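Local coordinates for protein gamma-resorcylate decarboxylase (PDB 4QRO) that probably catalyses the manganese-dependent, non-oxidative decarboxylation of gamma-resorcylate (2,6-dihydroxybenzoate) to resorcinol, at residues Q146-W151 with D207-L212; A99-Q104 with V123-N128. All blocks are in the same frame, centred on the assembly; numbering follows the deposited sequence.

How the contacts relate
The two contacts lie at different depths of one amidohydrolase barrel, their centres about 15 Å apart. Contact 2 is buried and ties the loop after strand 95-97 to strand 125-128; the side chain of Leu126 in it lies about 7 Å from the bound manganese and about 8 Å from the inhibitor 2-nitroresorcinol. Contact 1 is more peripheral, among the outer helices, with its centre about 18 Å from that of the chain. Segments 146-151 and 99-104 connect them directly. Tyr147 OH probably makes a hydrogen bond to Met103 O at 2.5 Å, and the Phe150 ring packs on both Met103 and Leu101, with Phe150 CZ 3.8 Å from Leu101 CD1.

Contact 1 of 2, residues Q146-W151 with D207-L212; sequences QYWPFW and DKYPAL
Tyr209 inserts its ring between its own neighbour Lys208 and the backbone of Trp151. Lys208 CG stands 3.4 Å above the centre of one ring face, while the carbonyl carbon of Trp151 lies over the opposite face. On that same side, out past the rim, Trp151 CB approaches Tyr209 CD2 to 3.9 Å. The polar end of the tyrosine reaches the backbone of the other segment, where Tyr209 OH is 3.1 Å from Trp148 O. With an alanine here, the aliphatic stem of Lys208 and the Trp151 backbone would probably lose the ring packed between them, leaving a gap.

Tyr209 is the first non-helical residue after helix 205-208 and opens a type I beta turn that ends at Leu212. In the barrel of the amidohydrolase fold, this turn leads toward strand 214-216, and helix 148-157 leads toward its sheet neighbour, strand 161-164; the contact therefore joins the peripheral elements that precede two adjacent strands. Gln155, one helical turn beyond Trp151, accepts a hydrogen bond from Ala211 N.

Van der Waals contacts of Trp148 and Trp151 make up the rest. Trp148 CZ3 meets Lys208 CB at 3.7 Å; the lysine chain then bends at chi2 (62°), carrying its amine away from the tryptophan. Leu212 divides its methyls, CD1 lying 3.9 Å from Trp151 CE3 and CD2 3.6 Å from Trp151 O. Both indole N-H groups bond to backbone carbonyls, Trp148 NE1 to Asp143 and Trp151 NE1 to Tyr142, which limits how far the rings can turn.

Contact 2 of 2, residues A99-Q104 with V123-N128; sequences AALPMQ and VGALVN
Ala99 is bonded through both its backbone N and O to the segment around Ala125, and here the two segments run closest. Ala99 N donates to Gly124 O at 3.0 Å in a nearly straight bond (174° at the hydrogen), and Leu126 N returns a bond to Ala99 O at 2.9 Å. One residue bonded to the two neighbours of its partner is the pattern of a parallel beta bridge, and it is a single one. Tight apolar packing continues beside it, where Leu101 CD1 touches Ala125 CB at 3.6 Å.

Beyond the bridge the segments diverge, their directions 43° apart, and a water takes over from direct pairing: it accepts from Leu101 N (2.9 Å) and donates to Leu126 O (2.7 Å), satisfying two backbone atoms. Further along, contact is by side chains alone. Val127 has CG1 anti to its backbone N (chi1 171°) and presents both methyls to Met103, CG1 and CG2 each lying 4.0 Å from Met103 CG. The thioether chain, bent at chi2 and chi3, crosses the valine at a slant. Just before Met103, Pro102 centres an inverse gamma turn.

Through Ala99, just past the end of edge strand 95-97, the bridge brings the three-stranded sheet up to edge strand 125-128 of the five-stranded one, within a beta-alpha-beta unit of the barrel. Helix 106-118 spans that unit, meeting Ala99 through Cys116 and both Leu101 and Ala125 through Leu113. Leu126 instead touches Ser58 of strand 52-59, while the backbones of Ala125 and Val127 bond onward to strand 161-164, which carries the manganese ligand His164.

Contact 1 of 2, residues Q146-W151 with D207-L212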
loop_
_atom_site.group_PDB
_atom_site.type_symbol
_atom_site.label_atom_id
_atom_site.label_comp_id
_atom_site.label_asym_id
_atom_site.label_seq_id
_atom_site.Cartn_x
_atom_site.Cartn_y
_atom_site.Cartn_z
ATOM N N GLN A 146 25.862 -2.230 -6.291
ATOM C CA GLN A 146 26.959 -1.792 -5.427
ATOM C C GLN A 146 26.723 -2.170 -3.941
ATOM O O GLN A 146 27.685 -2.255 -3.174
ATOM C CB GLN A 146 27.304 -0.293 -5.647
ATOM C CG GLN A 146 26.272 0.750 -5.163
ATOM C CD GLN A 146 25.242 1.148 -6.201
ATOM O OE1 GLN A 146 24.906 0.370 -7.095
ATOM N NE2 GLN A 146 24.713 2.359 -6.070
ATOM N N TYR A 147 25.465 -2.431 -3.545
ATOM C CA TYR A 147 25.141 -2.829 -2.160
ATOM C C TYR A 147 25.377 -4.304 -1.843
ATOM O O TYR A 147 25.388 -4.682 -0.673
ATOM C CB TYR A 147 23.705 -2.385 -1.750
ATOM C CG TYR A 147 23.682 -0.903 -1.634
ATOM C CD1 TYR A 147 24.268 -0.261 -0.537
ATOM C CD2 TYR A 147 23.224 -0.114 -2.686
ATOM C CE1 TYR A 147 24.340 1.130 -0.480
ATOM C CE2 TYR A 147 23.281 1.269 -2.628
ATOM C CZ TYR A 147 23.842 1.889 -1.522
ATOM O OH TYR A 147 23.908 3.275 -1.485
ATOM N N TRP A 148 25.608 -5.134 -2.855
ATOM C CA TRP A 148 25.622 -6.585 -2.626
ATOM C C TRP A 148 26.775 -7.015 -1.691
ATOM O O TRP A 148 26.583 -7.870 -0.840
ATOM C CB TRP A 148 25.565 -7.355 -3.957
ATOM C CG TRP A 148 24.145 -7.332 -4.523
ATOM C CD1 TRP A 148 23.335 -6.243 -4.627
ATOM C CD2 TRP A 148 23.394 -8.442 -5.044
ATOM N NE1 TRP A 148 22.131 -6.591 -5.188
ATOM C CE2 TRP A 148 22.139 -7.936 -5.458
ATOM C CE3 TRP A 148 23.660 -9.814 -5.205
ATOM C CZ2 TRP A 148 21.143 -8.749 -6.031
ATOM C CZ3 TRP A 148 22.676 -10.628 -5.784
ATOM C CH2 TRP A 148 21.422 -10.087 -6.174
ATOM N N PRO A 149 27.956 -6.382 -1.809
ATOM C CA PRO A 149 29.004 -6.640 -0.795
ATOM C C PRO A 149 28.651 -6.152 0.619
ATOM O O PRO A 149 29.077 -6.752 1.599
ATOM C CB PRO A 149 30.228 -5.881 -1.345
ATOM C CG PRO A 149 29.973 -5.747 -2.817
ATOM C CD PRO A 149 28.478 -5.630 -2.968
ATOM N N PHE A 150 27.899 -5.063 0.736
ATOM C CA PHE A 150 27.409 -4.626 2.035
ATOM C C PHE A 150 26.487 -5.697 2.642
ATOM O O PHE A 150 26.626 -6.041 3.822
ATOM C CB PHE A 150 26.684 -3.257 1.960
ATOM C CG PHE A 150 25.811 -2.975 3.154
ATOM C CD1 PHE A 150 26.339 -2.414 4.301
ATOM C CD2 PHE A 150 24.453 -3.279 3.129
ATOM C CE1 PHE A 150 25.543 -2.165 5.416
ATOM C CE2 PHE A 150 23.657 -3.055 4.248
ATOM C CZ PHE A 150 24.198 -2.504 5.393
ATOM N N TRP A 151 25.557 -6.222 1.839
ATOM C CA TRP A 151 24.638 -7.275 2.309
ATOM C C TRP A 151 25.389 -8.539 2.709
ATOM O O TRP A 151 25.007 -9.243 3.640
ATOM C CB TRP A 151 23.577 -7.568 1.237
ATOM C CG TRP A 151 22.586 -6.415 1.066
ATOM C CD1 TRP A 151 22.388 -5.643 -0.055
ATOM C CD2 TRP A 151 21.654 -5.925 2.052
ATOM N NE1 TRP A 151 21.422 -4.684 0.193
ATOM C CE2 TRP A 151 20.940 -4.855 1.462
ATOM C CE3 TRP A 151 21.349 -6.297 3.367
ATOM C CZ2 TRP A 151 19.941 -4.148 2.151
ATOM C CZ3 TRP A 151 20.361 -5.592 4.059
ATOM C CH2 TRP A 151 19.673 -4.530 3.451
ATOM N N ASP A 207 18.305 -14.787 -2.914
ATOM C CA ASP A 207 18.853 -16.016 -3.526
ATOM C C ASP A 207 20.346 -16.106 -3.192
ATOM O O ASP A 207 20.871 -17.165 -2.853
ATOM C CB ASP A 207 18.691 -15.982 -5.042
ATOM C CG ASP A 207 17.244 -16.056 -5.483
ATOM O OD1 ASP A 207 16.431 -16.653 -4.751
ATOM O OD2 ASP A 207 16.939 -15.540 -6.577
ATOM N N LYS A 208 21.027 -14.976 -3.280
ATOM C CA LYS A 208 22.477 -14.918 -3.006
ATOM C C LYS A 208 22.822 -14.941 -1.503
ATOM O O LYS A 208 23.792 -15.583 -1.087
ATOM C CB LYS A 208 23.023 -13.641 -3.647
ATOM C CG LYS A 208 24.514 -13.400 -3.430
ATOM C CD LYS A 208 25.351 -14.504 -4.051
ATOM C CE LYS A 208 26.830 -14.269 -3.805
ATOM N NZ LYS A 208 27.604 -15.497 -4.113
ATOM N N TYR A 209 22.058 -14.200 -0.695
ATOM C CA TYR A 209 22.280 -14.127 0.752
ATOM C C TYR A 209 20.990 -14.564 1.460
ATOM O O TYR A 209 20.265 -13.742 2.014
ATOM C CB TYR A 209 22.697 -12.708 1.172
ATOM C CG TYR A 209 23.831 -12.189 0.355
ATOM C CD1 TYR A 209 25.095 -12.812 0.389
ATOM C CD2 TYR A 209 23.662 -11.095 -0.468
ATOM C CE1 TYR A 209 26.140 -12.341 -0.397
ATOM C CE2 TYR A 209 24.694 -10.620 -1.255
ATOM C CZ TYR A 209 25.928 -11.241 -1.219
ATOM O OH TYR A 209 26.925 -10.738 -2.003
ATOM N N PRO A 210 20.697 -15.868 1.443
ATOM C CA PRO A 210 19.402 -16.334 1.943
ATOM C C PRO A 210 19.171 -16.260 3.452
ATOM O O PRO A 210 18.033 -16.438 3.889
ATOM C CB PRO A 210 19.351 -17.803 1.458
ATOM C CG PRO A 210 20.780 -18.196 1.285
ATOM C CD PRO A 210 21.470 -16.955 0.805
ATOM N N ALA A 211 20.213 -16.022 4.244
ATOM C CA ALA A 211 20.072 -15.880 5.713
ATOM C C ALA A 211 19.826 -14.433 6.212
ATOM O O ALA A 211 19.687 -14.203 7.429
ATOM C CB ALA A 211 21.281 -16.499 6.422
ATOM N N LEU A 212 19.739 -13.466 5.294
ATOM C CA LEU A 212 19.433 -12.079 5.689
ATOM C C LEU A 212 18.081 -11.986 6.390
ATOM O O LEU A 212 17.127 -12.717 6.045
ATOM C CB LEU A 212 19.387 -11.143 4.479
ATOM C CG LEU A 212 20.712 -10.840 3.784
ATOM C CD1 LEU A 212 20.444 -10.040 2.522
ATOM C CD2 LEU A 212 21.670 -10.124 4.735
#

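Contact 2 of 2, residues A99-Q104 with V123-N128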
loop_
_atom_site.group_PDB
_atom_site.type_symbol
_atom_site.label_atom_id
_atom_site.label_comp_id
_atom_site.label_asym_id
_atom_site.label_seq_id
_atom_site.Cartn_x
_atom_site.Cartn_y
_atom_site.Cartn_z
ATOM N N ALA A 99 22.439 0.419 14.747
ATOM C CA ALA A 99 23.355 1.281 14.033
ATOM C C ALA A 99 22.656 2.217 13.072
ATOM O O ALA A 99 21.795 1.782 12.286
ATOM C CB ALA A 99 24.333 0.414 13.240
ATOM N N ALA A 100 23.072 3.482 13.108
ATOM C CA ALA A 100 22.921 4.403 11.994
ATOM C C ALA A 100 24.062 4.180 10.987
ATOM O O ALA A 100 25.247 4.038 11.365
ATOM C CB ALA A 100 22.914 5.843 12.517
ATOM N N LEU A 101 23.724 4.123 9.703
ATOM C CA LEU A 101 24.712 3.798 8.671
ATOM C C LEU A 101 24.747 4.775 7.491
ATOM O O LEU A 101 23.698 5.224 6.998
ATOM C CB LEU A 101 24.495 2.397 8.113
ATOM C CG LEU A 101 24.537 1.228 9.071
ATOM C CD1 LEU A 101 24.088 -0.013 8.311
ATOM C CD2 LEU A 101 25.937 1.054 9.679
ATOM N N PRO A 102 25.963 5.103 7.021
ATOM C CA PRO A 102 26.096 5.991 5.891
ATOM C C PRO A 102 25.989 5.188 4.615
ATOM O O PRO A 102 26.998 4.861 4.001
ATOM C CB PRO A 102 27.511 6.572 6.082
ATOM C CG PRO A 102 28.275 5.457 6.718
ATOM C CD PRO A 102 27.280 4.796 7.634
ATOM N N MET A 103 24.752 4.866 4.227
ATOM C CA MET A 103 24.504 3.973 3.103
ATOM C C MET A 103 24.846 4.618 1.757
ATOM O O MET A 103 24.862 3.953 0.721
ATOM C CB MET A 103 23.059 3.502 3.130
ATOM C CG MET A 103 22.724 2.680 4.364
ATOM S SD MET A 103 23.467 1.050 4.442
ATOM C CE MET A 103 22.789 0.262 2.976
ATOM N N GLN A 104 25.136 5.915 1.784
ATOM C CA GLN A 104 25.729 6.617 0.647
ATOM C C GLN A 104 26.917 5.858 0.052
ATOM O O GLN A 104 27.105 5.811 -1.154
ATOM C CB GLN A 104 26.185 8.021 1.087
ATOM C CG GLN A 104 25.019 8.998 1.314
ATOM C CD GLN A 104 24.325 8.890 2.679
ATOM O OE1 GLN A 104 24.739 8.123 3.551
ATOM N NE2 GLN A 104 23.267 9.669 2.862
ATOM N N VAL A 123 22.870 -4.443 17.900
ATOM C CA VAL A 123 22.221 -5.721 17.590
ATOM C C VAL A 123 21.615 -5.762 16.183
ATOM O O VAL A 123 20.973 -6.736 15.817
ATOM C CB VAL A 123 21.161 -6.111 18.654
ATOM C CG1 VAL A 123 21.803 -6.249 20.027
ATOM C CG2 VAL A 123 20.013 -5.112 18.686
ATOM N N GLY A 124 21.846 -4.719 15.398
ATOM C CA GLY A 124 21.254 -4.617 14.064
ATOM C C GLY A 124 21.535 -3.234 13.571
ATOM O O GLY A 124 22.299 -2.498 14.211
ATOM N N ALA A 125 20.927 -2.890 12.441
ATOM C CA ALA A 125 21.010 -1.553 11.855
ATOM C C ALA A 125 19.607 -1.059 11.547
ATOM O O ALA A 125 18.715 -1.871 11.290
ATOM C CB ALA A 125 21.815 -1.603 10.585
ATOM N N LEU A 126 19.401 0.253 11.621
ATOM C CA LEU A 126 18.154 0.855 11.166
ATOM C C LEU A 126 18.481 1.947 10.171
ATOM O O LEU A 126 19.331 2.800 10.416
ATOM C CB LEU A 126 17.310 1.386 12.329
ATOM C CG LEU A 126 15.919 1.940 11.915
ATOM C CD1 LEU A 126 14.827 1.586 12.930
ATOM C CD2 LEU A 126 15.957 3.440 11.674
ATOM N N VAL A 127 17.802 1.901 9.032
ATOM C CA VAL A 127 18.055 2.812 7.929
ATOM C C VAL A 127 16.737 3.337 7.361
ATOM O O VAL A 127 15.809 2.572 7.129
ATOM C CB VAL A 127 18.876 2.119 6.822
ATOM C CG1 VAL A 127 18.958 2.972 5.557
ATOM C CG2 VAL A 127 20.264 1.748 7.344
ATOM N N ASN A 128 16.694 4.643 7.104
ATOM C CA ASN A 128 15.478 5.310 6.718
ATOM C C ASN A 128 15.330 5.362 5.221
ATOM O O ASN A 128 15.453 6.425 4.577
ATOM C CB ASN A 128 15.422 6.691 7.345
ATOM C CG ASN A 128 15.590 6.647 8.855
ATOM O OD1 ASN A 128 14.788 6.026 9.571
ATOM N ND2 ASN A 128 16.650 7.303 9.352
HETATM O O HOH W 1 20.953 4.732 9.431
#